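Local coordinates for protein similar to hydroxylamine oxidoreductase (Kuenenia stuttgartiensis, PDB 6H5L) that probably works as an oxidoreductase, relaying electrons through a chain of bound c-type hemes within a large reductase complex, at residues Glu256-Phe262 with Asp274-Thr279; Cys283-Glu287 with Pro296-Gly300. The contacts are given in a common frame with arbitrary orientation. Residue numbers count along the deposited sequence, not the author numbering.

Interaction 1: residues Glu256-Phe262 with Asp274-Thr279; sequences EEEHYDF and DYRTPT. With HEC (heme c), chain J.
Two lengths of one irregular loop lie side by side here, brought closest where the CA atoms of Tyr260 and Asp274 stand 5.4 Å apart. Glu256, with an m, t side chain, reaches across to Arg276 in a salt bridge, OE2 to NH1 at 2.9 Å. The all-t Arg276 is long enough to serve a second subunit too, where Glu222 and Asp94 bind its guanidinium. A short 3-10 turn, 257-259, follows, with His259 N hydrogen-bonded to Glu256 O (3.0 Å) and Tyr260 N to Glu257 O (3.1 Å). Tyr260 leaves the turn extended (phi/psi -83/134). Its CA makes a CA-H...O contact with Asp274 O (3.3 Å), and its m rotamer sends the phenol across to 274-279, where OH accepts a hydrogen bond from Thr277 N (2.8 Å). Tyrosine suits the place: its ring is apolar enough to be buried, its tip polar enough to satisfy the backbone. Tyr275 CA packs over the Tyr260 ring face in a CH-pi contact, 4.0 Å from the centroid; the two rings are nearly parallel (20°) but slid apart, centroids 5.3 Å. Asp261 O receives a water's hydrogen bond (2.8 Å), and Tyr275 OH donates to that water (2.5 Å). Phe262 (m) completes the aromatic cluster, inclined at 48° to Tyr275, and its CE1 meets Thr279 CG2 at 4.1 Å. Arg276 O lies 3.2 Å from heme CAC. The loop packs against helix 248-256, where Tyr253 meets Tyr260 edge-to-face, while Thr279 N-caps helix 280-285 through Tyr282 N.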
loop_
_atom_site.group_PDB
_atom_site.type_symbol
_atom_site.label_atom_id
_atom_site.label_comp_id
_atom_site.label_asym_id
_atom_site.label_seq_id
_atom_site.Cartn_x
_atom_site.Cartn_y
_atom_site.Cartn_z
ATOM N N GLU A 256 8.257 18.926 17.298
ATOM C CA GLU A 256 7.393 18.896 16.122
ATOM C C GLU A 256 8.186 18.977 14.822
ATOM O O GLU A 256 7.605 19.258 13.769
ATOM C CB GLU A 256 6.367 20.031 16.172
ATOM C CG GLU A 256 5.407 19.973 17.348
ATOM C CD GLU A 256 4.280 20.984 17.221
ATOM O OE1 GLU A 256 3.978 21.392 16.081
ATOM O OE2 GLU A 256 3.700 21.375 18.257
ATOM N N GLU A 257 9.503 18.736 14.872
ATOM C CA GLU A 257 10.347 18.949 13.698
ATOM C C GLU A 257 9.946 18.067 12.523
ATOM O O GLU A 257 10.167 18.446 11.365
ATOM C CB GLU A 257 11.816 18.710 14.054
ATOM C CG GLU A 257 12.037 17.577 15.038
ATOM C CD GLU A 257 13.494 17.180 15.156
ATOM O OE1 GLU A 257 14.046 16.648 14.170
ATOM O OE2 GLU A 257 14.088 17.405 16.232
ATOM N N GLU A 258 9.366 16.893 12.789
ATOM C CA GLU A 258 8.971 16.008 11.698
ATOM C C GLU A 258 7.949 16.662 10.777
ATOM O O GLU A 258 7.909 16.356 9.580
ATOM C CB GLU A 258 8.415 14.694 12.249
ATOM C CG GLU A 258 9.464 13.794 12.876
ATOM C CD GLU A 258 9.297 13.658 14.377
ATOM O OE1 GLU A 258 8.989 12.540 14.842
ATOM O OE2 GLU A 258 9.468 14.670 15.088
ATOM N N HIS A 259 7.129 17.569 11.305
ATOM C CA HIS A 259 6.100 18.234 10.521
ATOM C C HIS A 259 6.517 19.625 10.058
ATOM O O HIS A 259 5.690 20.358 9.505
ATOM C CB HIS A 259 4.798 18.297 11.319
ATOM C CG HIS A 259 4.212 16.952 11.614
ATOM N ND1 HIS A 259 4.648 16.160 12.654
ATOM C CD2 HIS A 259 3.237 16.249 10.991
ATOM C CE1 HIS A 259 3.961 15.033 12.666
ATOM N NE2 HIS A 259 3.098 15.061 11.666
ATOM N N TYR A 260 7.774 20.005 10.274
ATOM C CA TYR A 260 8.327 21.208 9.665
ATOM C C TYR A 260 8.782 20.890 8.246
ATOM O O TYR A 260 9.445 19.875 8.012
ATOM C CB TYR A 260 9.505 21.737 10.483
ATOM C CG TYR A 260 9.133 22.571 11.693
ATOM C CD1 TYR A 260 8.279 22.076 12.669
ATOM C CD2 TYR A 260 9.660 23.844 11.868
ATOM C CE1 TYR A 260 7.948 22.833 13.778
ATOM C CE2 TYR A 260 9.335 24.607 12.972
ATOM C CZ TYR A 260 8.479 24.098 13.924
ATOM O OH TYR A 260 8.154 24.856 15.025
ATOM N N ASP A 261 8.428 21.752 7.298
ATOM C CA ASP A 261 8.793 21.556 5.895
ATOM C C ASP A 261 9.997 22.446 5.603
ATOM O O ASP A 261 9.858 23.613 5.235
ATOM C CB ASP A 261 7.616 21.860 4.974
ATOM C CG ASP A 261 7.860 21.414 3.541
ATOM O OD1 ASP A 261 9.005 21.031 3.216
ATOM O OD2 ASP A 261 6.902 21.440 2.738
ATOM N N PHE A 262 11.193 21.883 5.770
ATOM C CA PHE A 262 12.427 22.611 5.501
ATOM C C PHE A 262 12.817 22.598 4.029
ATOM O O PHE A 262 13.835 23.201 3.672
ATOM C CB PHE A 262 13.571 22.047 6.347
ATOM C CG PHE A 262 13.460 22.373 7.808
ATOM C CD1 PHE A 262 13.630 23.675 8.254
ATOM C CD2 PHE A 262 13.190 21.381 8.738
ATOM C CE1 PHE A 262 13.528 23.983 9.597
ATOM C CE2 PHE A 262 13.089 21.681 10.082
ATOM C CZ PHE A 262 13.258 22.985 10.512
ATOM N N ASP A 274 3.579 25.559 8.226
ATOM C CA ASP A 274 4.855 24.928 7.911
ATOM C C ASP A 274 5.802 24.948 9.107
ATOM O O ASP A 274 6.409 23.925 9.436
ATOM C CB ASP A 274 5.497 25.611 6.702
ATOM C CG ASP A 274 4.675 25.444 5.440
ATOM O OD1 ASP A 274 3.978 24.414 5.323
ATOM O OD2 ASP A 274 4.723 26.341 4.571
ATOM N N TYR A 275 5.944 26.100 9.756
ATOM C CA TYR A 275 6.601 26.207 11.053
ATOM C C TYR A 275 5.548 26.586 12.084
ATOM O O TYR A 275 4.805 27.552 11.879
ATOM C CB TYR A 275 7.701 27.275 11.068
ATOM C CG TYR A 275 8.857 27.130 10.094
ATOM C CD1 TYR A 275 8.960 26.045 9.232
ATOM C CD2 TYR A 275 9.857 28.096 10.052
ATOM C CE1 TYR A 275 10.025 25.936 8.349
ATOM C CE2 TYR A 275 10.920 27.993 9.180
ATOM C CZ TYR A 275 11.001 26.914 8.330
ATOM O OH TYR A 275 12.064 26.816 7.461
ATOM N N ARG A 276 5.478 25.842 13.190
ATOM C CA ARG A 276 4.634 26.319 14.280
ATOM C C ARG A 276 5.335 27.412 15.073
ATOM O O ARG A 276 4.711 28.415 15.442
ATOM C CB ARG A 276 4.222 25.176 15.210
ATOM C CG ARG A 276 3.202 25.635 16.248
ATOM C CD ARG A 276 2.982 24.644 17.378
ATOM N NE ARG A 276 2.265 25.276 18.484
ATOM C CZ ARG A 276 2.013 24.696 19.655
ATOM N NH1 ARG A 276 2.417 23.456 19.890
ATOM N NH2 ARG A 276 1.355 25.363 20.594
ATOM N N THR A 277 6.626 27.236 15.341
ATOM C CA THR A 277 7.473 28.232 15.974
ATOM C C THR A 277 8.636 28.572 15.047
ATOM O O THR A 277 9.040 27.743 14.224
ATOM C CB THR A 277 8.009 27.732 17.323
ATOM O OG1 THR A 277 8.692 26.486 17.145
ATOM C CG2 THR A 277 6.869 27.551 18.312
ATOM N N PRO A 278 9.186 29.779 15.142
ATOM C CA PRO A 278 10.211 30.195 14.182
ATOM C C PRO A 278 11.568 29.574 14.479
ATOM O O PRO A 278 11.839 29.075 15.574
ATOM C CB PRO A 278 10.257 31.717 14.355
ATOM C CG PRO A 278 9.901 31.919 15.781
ATOM C CD PRO A 278 8.894 30.846 16.119
ATOM N N THR A 279 12.423 29.613 13.463
ATOM C CA THR A 279 13.807 29.181 13.556
ATOM C C THR A 279 14.722 30.399 13.592
ATOM O O THR A 279 14.288 31.538 13.412
ATOM C CB THR A 279 14.176 28.280 12.372
ATOM O OG1 THR A 279 14.113 29.040 11.159
ATOM C CG2 THR A 279 13.215 27.107 12.277
HETATM FE FE HEC J . 6.570 33.427 19.804
HETATM C CHA HEC J . 5.907 31.547 22.577
HETATM C CHB HEC J . 7.890 35.910 21.837
HETATM C CHC HEC J . 7.534 35.250 17.046
HETATM C CHD HEC J . 5.026 31.145 17.767
HETATM N NA HEC J . 6.881 33.670 21.828
HETATM C C1A HEC J . 6.457 32.789 22.804
HETATM C C2A HEC J . 6.700 33.400 24.096
HETATM C C3A HEC J . 7.242 34.601 23.888
HETATM C C4A HEC J . 7.369 34.797 22.459
HETATM C CMA HEC J . 7.662 35.605 24.980
HETATM C CAA HEC J . 6.384 32.790 25.480
HETATM C CBA HEC J . 4.874 32.744 25.675
HETATM C CGA HEC J . 4.539 32.398 27.100
HETATM O O1A HEC J . 3.325 32.275 27.405
HETATM O O2A HEC J . 5.475 32.246 27.927
HETATM N NB HEC J . 7.505 35.258 19.501
HETATM C C1B HEC J . 8.025 36.084 20.479
HETATM C C2B HEC J . 8.744 37.162 19.830
HETATM C C3B HEC J . 8.641 36.985 18.504
HETATM C C4B HEC J . 7.863 35.782 18.274
HETATM C CMB HEC J . 9.463 38.308 20.580
HETATM C CAB HEC J . 9.232 37.872 17.385
HETATM C CBB HEC J . 10.777 37.842 17.396
HETATM N NC HEC J . 6.314 33.244 17.792
HETATM C C1C HEC J . 6.819 34.092 16.824
HETATM C C2C HEC J . 6.552 33.502 15.528
HETATM C C3C HEC J . 5.780 32.421 15.716
HETATM C C4C HEC J . 5.670 32.200 17.150
HETATM C CMC HEC J . 6.841 34.207 14.184
HETATM C CAC HEC J . 5.181 31.508 14.614
HETATM C CBC HEC J . 6.255 30.820 13.741
HETATM N ND HEC J . 5.643 31.604 20.116
HETATM C C1D HEC J . 4.994 30.874 19.121
HETATM C C2D HEC J . 4.280 29.779 19.744
HETATM C C3D HEC J . 4.557 29.913 21.249
HETATM C C4D HEC J . 5.412 31.069 21.382
HETATM C CMD HEC J . 3.417 28.707 19.045
HETATM C CAD HEC J . 4.049 29.015 22.398
HETATM C CBD HEC J . 2.995 29.769 23.201
HETATM C CGD HEC J . 3.102 29.406 24.658
HETATM O O1D HEC J . 4.228 29.485 25.212
HETATM O O2D HEC J . 2.061 29.049 25.270
HETATM O O HOH W 1 11.661 25.761 5.187
#

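Interaction 2: residues Cys283-Glu287 with Pro296-Gly300; sequences CHMYE and PVMKG. With HEC (heme c), chain I.
Residues 283-285 belong to a helix and 286-287 to a short strand; facing them, 296-300 is irregular, with a type I turn from Val297 to Gly300. Met285 and Pro296 bring their CA atoms within 4.3 Å, Glu287 and Met298 within 6.4 Å. Pro296, compact and apolar, packs its CB 3.7 Å from His284 CB and 4.3 Å from Met285 CG. Lys299 curls back (m, t, m, m), so that NZ donates to Cys283 O (2.7 Å) and Tyr286 O (2.6 Å). A flexible, multivalent ammonium suits these carbonyls between helix and strand; Trp346 adds a cation-pi contact. One water joins His284 O (2.9 Å) to Met298 N (3.1 Å). Another accepts from His284 ND1 (2.9 Å) and lies 2.9 Å from Pro296 O and 3.1 Å from heme O1A. Cys283 SG is bonded to heme CAC (1.8 Å), and His284 NE2 binds FE at 2.0 Å, with His477 as the second protein ligand: the end of a CxxCH motif at a bis-histidine heme c.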
loop_
_atom_site.group_PDB
_atom_site.type_symbol
_atom_site.label_atom_id
_atom_site.label_comp_id
_atom_site.label_asym_id
_atom_site.label_seq_id
_atom_site.Cartn_x
_atom_site.Cartn_y
_atom_site.Cartn_z
ATOM N N CYS A 283 13.605 34.058 11.891
ATOM C CA CYS A 283 13.637 35.322 12.621
ATOM C C CYS A 283 14.677 36.273 12.035
ATOM O O CYS A 283 14.388 37.452 11.802
ATOM C CB CYS A 283 13.921 35.068 14.104
ATOM S SG CYS A 283 12.468 34.880 15.182
ATOM N N HIS A 284 15.889 35.776 11.779
ATOM C CA HIS A 284 17.020 36.649 11.475
ATOM C C HIS A 284 17.227 36.908 9.989
ATOM O O HIS A 284 17.700 37.991 9.624
ATOM C CB HIS A 284 18.303 36.068 12.070
ATOM C CG HIS A 284 18.425 36.275 13.546
ATOM N ND1 HIS A 284 18.957 37.424 14.092
ATOM C CD2 HIS A 284 18.066 35.493 14.591
ATOM C CE1 HIS A 284 18.931 37.335 15.410
ATOM N NE2 HIS A 284 18.396 36.173 15.738
ATOM N N MET A 285 16.902 35.954 9.117
ATOM C CA MET A 285 17.077 36.194 7.691
ATOM C C MET A 285 15.917 36.958 7.073
ATOM O O MET A 285 16.000 37.332 5.897
ATOM C CB MET A 285 17.286 34.879 6.944
ATOM C CG MET A 285 18.569 34.173 7.330
ATOM S SD MET A 285 19.105 32.966 6.111
ATOM C CE MET A 285 20.866 32.938 6.438
ATOM N N TYR A 286 14.848 37.195 7.826
ATOM C CA TYR A 286 13.854 38.171 7.406
ATOM C C TYR A 286 14.482 39.557 7.342
ATOM O O TYR A 286 15.113 40.011 8.306
ATOM C CB TYR A 286 12.673 38.155 8.380
ATOM C CG TYR A 286 11.553 39.115 8.043
ATOM C CD1 TYR A 286 10.485 38.717 7.250
ATOM C CD2 TYR A 286 11.547 40.411 8.544
ATOM C CE1 TYR A 286 9.452 39.584 6.954
ATOM C CE2 TYR A 286 10.518 41.284 8.255
ATOM C CZ TYR A 286 9.473 40.865 7.457
ATOM O OH TYR A 286 8.441 41.724 7.156
ATOM N N GLU A 287 14.313 40.228 6.198
ATOM C CA GLU A 287 14.851 41.570 6.003
ATOM C C GLU A 287 13.844 42.653 6.376
ATOM O O GLU A 287 14.056 43.365 7.363
ATOM C CB GLU A 287 15.305 41.748 4.551
ATOM C CG GLU A 287 15.882 43.121 4.259
ATOM C CD GLU A 287 16.496 43.212 2.884
ATOM O OE1 GLU A 287 17.145 44.237 2.594
ATOM O OE2 GLU A 287 16.336 42.257 2.097
ATOM N N PRO A 296 21.833 36.842 8.050
ATOM C CA PRO A 296 20.992 36.976 9.254
ATOM C C PRO A 296 21.192 38.243 10.083
ATOM O O PRO A 296 20.628 38.310 11.180
ATOM C CB PRO A 296 21.422 35.750 10.065
ATOM C CG PRO A 296 22.886 35.627 9.758
ATOM C CD PRO A 296 23.075 36.100 8.332
ATOM N N VAL A 297 21.955 39.230 9.616
ATOM C CA VAL A 297 22.440 40.302 10.483
ATOM C C VAL A 297 21.798 41.651 10.195
ATOM O O VAL A 297 22.150 42.638 10.858
ATOM C CB VAL A 297 23.975 40.421 10.403
ATOM C CG1 VAL A 297 24.621 39.053 10.543
ATOM C CG2 VAL A 297 24.386 41.077 9.092
ATOM N N MET A 298 20.862 41.732 9.246
ATOM C CA MET A 298 20.421 43.043 8.768
ATOM C C MET A 298 19.597 43.806 9.803
ATOM O O MET A 298 19.580 45.043 9.780
ATOM C CB MET A 298 19.620 42.894 7.476
ATOM C CG MET A 298 20.401 42.286 6.322
ATOM S SD MET A 298 21.971 43.115 6.006
ATOM C CE MET A 298 21.413 44.752 5.544
ATOM N N LYS A 299 18.917 43.109 10.712
ATOM C CA LYS A 299 17.992 43.751 11.637
ATOM C C LYS A 299 18.548 43.906 13.054
ATOM O O LYS A 299 17.776 44.211 13.968
ATOM C CB LYS A 299 16.681 42.971 11.694
ATOM C CG LYS A 299 16.046 42.735 10.341
ATOM C CD LYS A 299 14.605 42.283 10.482
ATOM C CE LYS A 299 14.483 41.083 11.408
ATOM N NZ LYS A 299 15.262 39.902 10.937
ATOM N N GLY A 300 19.851 43.713 13.259
ATOM C CA GLY A 300 20.415 43.830 14.596
ATOM C C GLY A 300 20.335 45.245 15.142
ATOM O O GLY A 300 20.558 46.226 14.430
HETATM FE FE HEC I . 18.190 35.640 17.656
HETATM C CHA HEC I . 19.326 38.601 18.805
HETATM C CHB HEC I . 21.429 34.536 17.190
HETATM C CHC HEC I . 17.047 32.519 16.783
HETATM C CHD HEC I . 14.956 36.842 17.450
HETATM N NA HEC I . 20.042 36.381 18.031
HETATM C C1A HEC I . 20.264 37.710 18.332
HETATM C C2A HEC I . 21.658 37.990 18.060
HETATM C C3A HEC I . 22.238 36.875 17.615
HETATM C C4A HEC I . 21.233 35.837 17.587
HETATM C CMA HEC I . 23.716 36.709 17.203
HETATM C CAA HEC I . 22.349 39.348 18.249
HETATM C CBA HEC I . 22.182 40.164 16.976
HETATM C CGA HEC I . 20.995 41.076 17.133
HETATM O O1A HEC I . 20.002 40.896 16.383
HETATM O O2A HEC I . 21.038 41.972 18.013
HETATM N NB HEC I . 19.076 33.870 17.039
HETATM C C1B HEC I . 20.430 33.606 17.027
HETATM C C2B HEC I . 20.614 32.185 16.831
HETATM C C3B HEC I . 19.409 31.626 16.710
HETATM C C4B HEC I . 18.414 32.674 16.845
HETATM C CMB HEC I . 21.977 31.470 16.726
HETATM C CAB HEC I . 19.117 30.128 16.477
HETATM C CBB HEC I . 19.563 29.262 17.678
HETATM N NC HEC I . 16.353 34.846 17.149
HETATM C C1C HEC I . 16.098 33.510 16.908
HETATM C C2C HEC I . 14.664 33.303 16.988
HETATM C C3C HEC I . 14.091 34.512 17.004
HETATM C C4C HEC I . 15.135 35.496 17.217
HETATM C CMC HEC I . 13.955 31.999 16.562
HETATM C CAC HEC I . 12.571 34.803 16.987
HETATM C CBC HEC I . 11.915 34.330 18.301
HETATM N ND HEC I . 17.273 37.455 18.049
HETATM C C1D HEC I . 15.909 37.712 17.938
HETATM C C2D HEC I . 15.653 39.053 18.417
HETATM C C3D HEC I . 17.021 39.602 18.844
HETATM C C4D HEC I . 17.966 38.542 18.574
HETATM C CMD HEC I . 14.293 39.780 18.491
HETATM C CAD HEC I . 17.322 41.000 19.420
HETATM C CBD HEC I . 17.380 41.980 18.251
HETATM C CGD HEC I . 17.736 43.357 18.741
HETATM O O1D HEC I . 16.831 44.065 19.254
HETATM O O2D HEC I . 18.924 43.747 18.611
HETATM O O HOH W 2 19.015 39.724 7.781
HETATM O O HOH W 3 20.005 40.038 13.403
#

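How the interactions relate
Interaction 1 closes before interaction 2 opens, and helix 280-285 joins them: Thr279 caps its start, while Cys283 and His284 lie farther along it. The contact centres are 19 Å apart, yet the two sites touch where Pro278 CB packs 3.9 Å from Cys283 SG. Interaction 1 lies farther from the chain's centre, beside a second subunit; interaction 2 is deeper, on the same side. They share the heme of chain I, which Pro278 touches and Cys283 and His284 hold; interaction 1 also borders the heme of chain J. The FE atom of one heme lies 12.0 Å from the FE atom of the other, a spacing consistent with direct electron transfer along a multiheme chain.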